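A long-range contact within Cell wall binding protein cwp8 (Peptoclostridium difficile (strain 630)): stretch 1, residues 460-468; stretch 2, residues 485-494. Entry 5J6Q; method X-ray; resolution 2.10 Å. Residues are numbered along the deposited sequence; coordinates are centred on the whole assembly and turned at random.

Stretch 1, residues 460-468: KGKELEIVG
Stretch 2 (485-494) DLNNKVERLA

Strand 463-467 runs parallel to the strand ending at Leu493, their axes 29° apart and 4.7 Å at closest approach, with Ile466 beside Arg492 (CA-CA 4.6 Å) and Val467 beside Leu493 (CA-CA 5.0 Å). In the alternation typical of parallel pairing, Ile466 spends both backbone polar groups on the neighbouring strand, on the residues before and after Arg492: its N donates to Glu491 O (3.0 Å, 179°), and its O accepts from Leu493 N (2.9 Å). Leu493 O then takes Gly468 N (3.1 Å). Gly468, at phi/psi 132/155, has a backbone that calls for glycine; its O receives Arg492 NH2 (2.9 Å, 138°) near the guanidinium plane, while Ile466 CG2 lies over one guanidinium face. Arg492 reaches there with chi1-chi3 t, t, m.

At the other end Asp485 (chi1 t), just past a helix, supplies a side-chain acceptor: OD1 accepts Leu464 N (3.0 Å, 164°), while OD2 gathers its own loop, accepting Lys489 N (3.2 Å) and, weakly, Asn487 N (3.0 Å).

Between these polar ends Val490 (t) points toward stretch 1, its CG1 3.5 Å from CG1 of buried Ile466 (m, t). Glu465 (chi1 t) lies with Val467 and Leu493 on the opposite sheet face from Ile466 and Arg492; its OE1 approaches Leu493 CD1 (3.4 Å), and OE2 is satisfied elsewhere in the structure. The contact buries 767 Å².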

# COMPACT_ATOMS: atom_id res chain seq x y z
N LYS A 460 34.23 18.93 34.69
CA LYS A 460 35.49 19.65 34.87
C LYS A 460 36.63 18.98 34.10
O LYS A 460 37.15 17.96 34.53
CB LYS A 460 35.85 19.72 36.36
CG LYS A 460 37.13 20.51 36.62
CD LYS A 460 37.51 20.48 38.09
CE LYS A 460 38.86 21.12 38.31
NZ LYS A 460 39.38 20.83 39.68
N GLY A 461 37.00 19.56 32.95
CA GLY A 461 38.10 19.02 32.17
C GLY A 461 37.66 18.61 30.78
O GLY A 461 38.47 18.49 29.87
N LYS A 462 36.36 18.39 30.62
CA LYS A 462 35.81 17.98 29.33
C LYS A 462 35.25 19.18 28.56
O LYS A 462 34.97 20.22 29.16
CB LYS A 462 34.71 16.92 29.53
CG LYS A 462 34.74 16.25 30.90
CD LYS A 462 34.69 14.73 30.79
CE LYS A 462 35.20 14.05 32.04
NZ LYS A 462 34.24 13.04 32.56
N GLU A 463 35.10 19.04 27.24
CA GLU A 463 34.53 20.09 26.40
C GLU A 463 33.00 20.02 26.43
O GLU A 463 32.41 18.97 26.18
CB GLU A 463 35.04 19.94 24.96
CG GLU A 463 36.55 20.08 24.87
CD GLU A 463 37.03 20.32 23.46
OE1 GLU A 463 36.29 20.92 22.66
OE2 GLU A 463 38.16 19.89 23.15
N LEU A 464 32.36 21.16 26.74
CA LEU A 464 30.93 21.27 26.91
C LEU A 464 30.21 22.12 25.85
O LEU A 464 30.80 23.00 25.22
CB LEU A 464 30.70 21.87 28.33
CG LEU A 464 31.42 21.10 29.45
CD1 LEU A 464 31.63 21.96 30.72
CD2 LEU A 464 30.61 19.86 29.77
N GLU A 465 28.93 21.84 25.65
CA GLU A 465 28.11 22.58 24.69
C GLU A 465 26.75 22.79 25.35
O GLU A 465 26.25 21.89 26.01
CB GLU A 465 27.98 21.81 23.35
CG GLU A 465 27.12 22.52 22.31
CD GLU A 465 27.94 23.13 21.16
OE1 GLU A 465 27.81 24.34 20.94
OE2 GLU A 465 28.69 22.41 20.47
N ILE A 466 26.20 23.99 25.21
CA ILE A 466 24.90 24.29 25.79
C ILE A 466 23.83 24.31 24.69
O ILE A 466 24.11 24.82 23.60
CB ILE A 466 24.95 25.65 26.49
CG1 ILE A 466 26.20 25.73 27.40
CG2 ILE A 466 23.68 25.81 27.32
CD1 ILE A 466 26.25 26.98 28.29
N VAL A 467 22.63 23.77 25.00
CA VAL A 467 21.52 23.70 24.04
C VAL A 467 20.32 24.34 24.74
O VAL A 467 19.78 23.78 25.68
CB VAL A 467 21.23 22.24 23.54
CG1 VAL A 467 20.06 22.24 22.53
CG2 VAL A 467 22.46 21.64 22.85
N GLY A 468 19.89 25.51 24.26
CA GLY A 468 18.79 26.23 24.89
C GLY A 468 19.24 27.69 25.05
O GLY A 468 20.43 27.99 25.08
N ASP A 485 35.55 24.21 31.64
CA ASP A 485 35.77 23.71 30.28
C ASP A 485 37.27 23.54 30.00
O ASP A 485 38.09 24.24 30.60
CB ASP A 485 35.15 24.68 29.26
CG ASP A 485 35.21 24.16 27.84
OD1 ASP A 485 34.33 23.37 27.46
OD2 ASP A 485 36.16 24.54 27.11
N LEU A 486 37.62 22.63 29.10
CA LEU A 486 39.01 22.33 28.75
C LEU A 486 39.71 23.48 28.03
O LEU A 486 40.80 23.88 28.42
CB LEU A 486 39.04 21.07 27.87
CG LEU A 486 40.43 20.64 27.42
CD1 LEU A 486 41.26 20.23 28.63
CD2 LEU A 486 40.32 19.47 26.47
N ASN A 487 39.08 24.01 26.98
CA ASN A 487 39.67 25.08 26.17
C ASN A 487 39.16 26.47 26.58
O ASN A 487 39.41 27.44 25.87
CB ASN A 487 39.35 24.84 24.70
CG ASN A 487 40.12 23.68 24.13
OD1 ASN A 487 41.24 23.85 23.64
ND2 ASN A 487 39.60 22.45 24.15
N ASN A 488 38.47 26.56 27.72
CA ASN A 488 37.92 27.81 28.25
C ASN A 488 37.00 28.47 27.24
O ASN A 488 37.08 29.68 27.01
CB ASN A 488 39.07 28.76 28.63
CG ASN A 488 39.76 28.38 29.92
OD1 ASN A 488 40.74 29.03 30.30
ND2 ASN A 488 39.33 27.35 30.65
N LYS A 489 36.12 27.68 26.64
CA LYS A 489 35.17 28.15 25.63
C LYS A 489 33.98 27.19 25.50
O LYS A 489 34.18 26.00 25.28
CB LYS A 489 35.88 28.27 24.28
CG LYS A 489 34.99 28.83 23.18
CD LYS A 489 35.68 28.75 21.83
N VAL A 490 32.76 27.71 25.62
CA VAL A 490 31.56 26.89 25.50
C VAL A 490 30.58 27.56 24.57
O VAL A 490 30.09 28.66 24.85
CB VAL A 490 30.93 26.66 26.89
CG1 VAL A 490 29.62 25.90 26.75
CG2 VAL A 490 31.89 25.90 27.79
N GLU A 491 30.30 26.92 23.45
CA GLU A 491 29.33 27.42 22.50
C GLU A 491 27.91 27.08 22.97
O GLU A 491 27.69 26.10 23.69
CB GLU A 491 29.59 26.81 21.11
CG GLU A 491 28.75 27.41 20.00
CD GLU A 491 29.09 26.82 18.64
OE1 GLU A 491 28.23 26.85 17.74
OE2 GLU A 491 30.23 26.32 18.47
N ARG A 492 26.95 27.92 22.57
CA ARG A 492 25.55 27.76 22.87
C ARG A 492 24.78 27.67 21.54
O ARG A 492 24.95 28.52 20.68
CB ARG A 492 25.08 28.97 23.71
CG ARG A 492 23.56 29.16 23.77
CD ARG A 492 23.19 30.46 24.50
NE ARG A 492 23.77 30.60 25.85
CZ ARG A 492 23.16 30.22 26.97
NH1 ARG A 492 23.74 30.42 28.15
NH2 ARG A 492 21.95 29.66 26.93
N LEU A 493 24.01 26.61 21.34
CA LEU A 493 23.14 26.44 20.16
C LEU A 493 21.72 26.85 20.70
O LEU A 493 21.20 26.14 21.54
CB LEU A 493 23.12 24.96 19.64
CG LEU A 493 23.95 24.69 18.40
CD1 LEU A 493 25.44 25.06 18.54
CD2 LEU A 493 23.87 23.22 18.14
N ALA A 494 21.13 27.95 20.20
CA ALA A 494 19.86 28.41 20.71
C ALA A 494 19.11 29.20 19.67
O ALA A 494 19.60 30.24 19.25
CB ALA A 494 20.13 29.30 21.94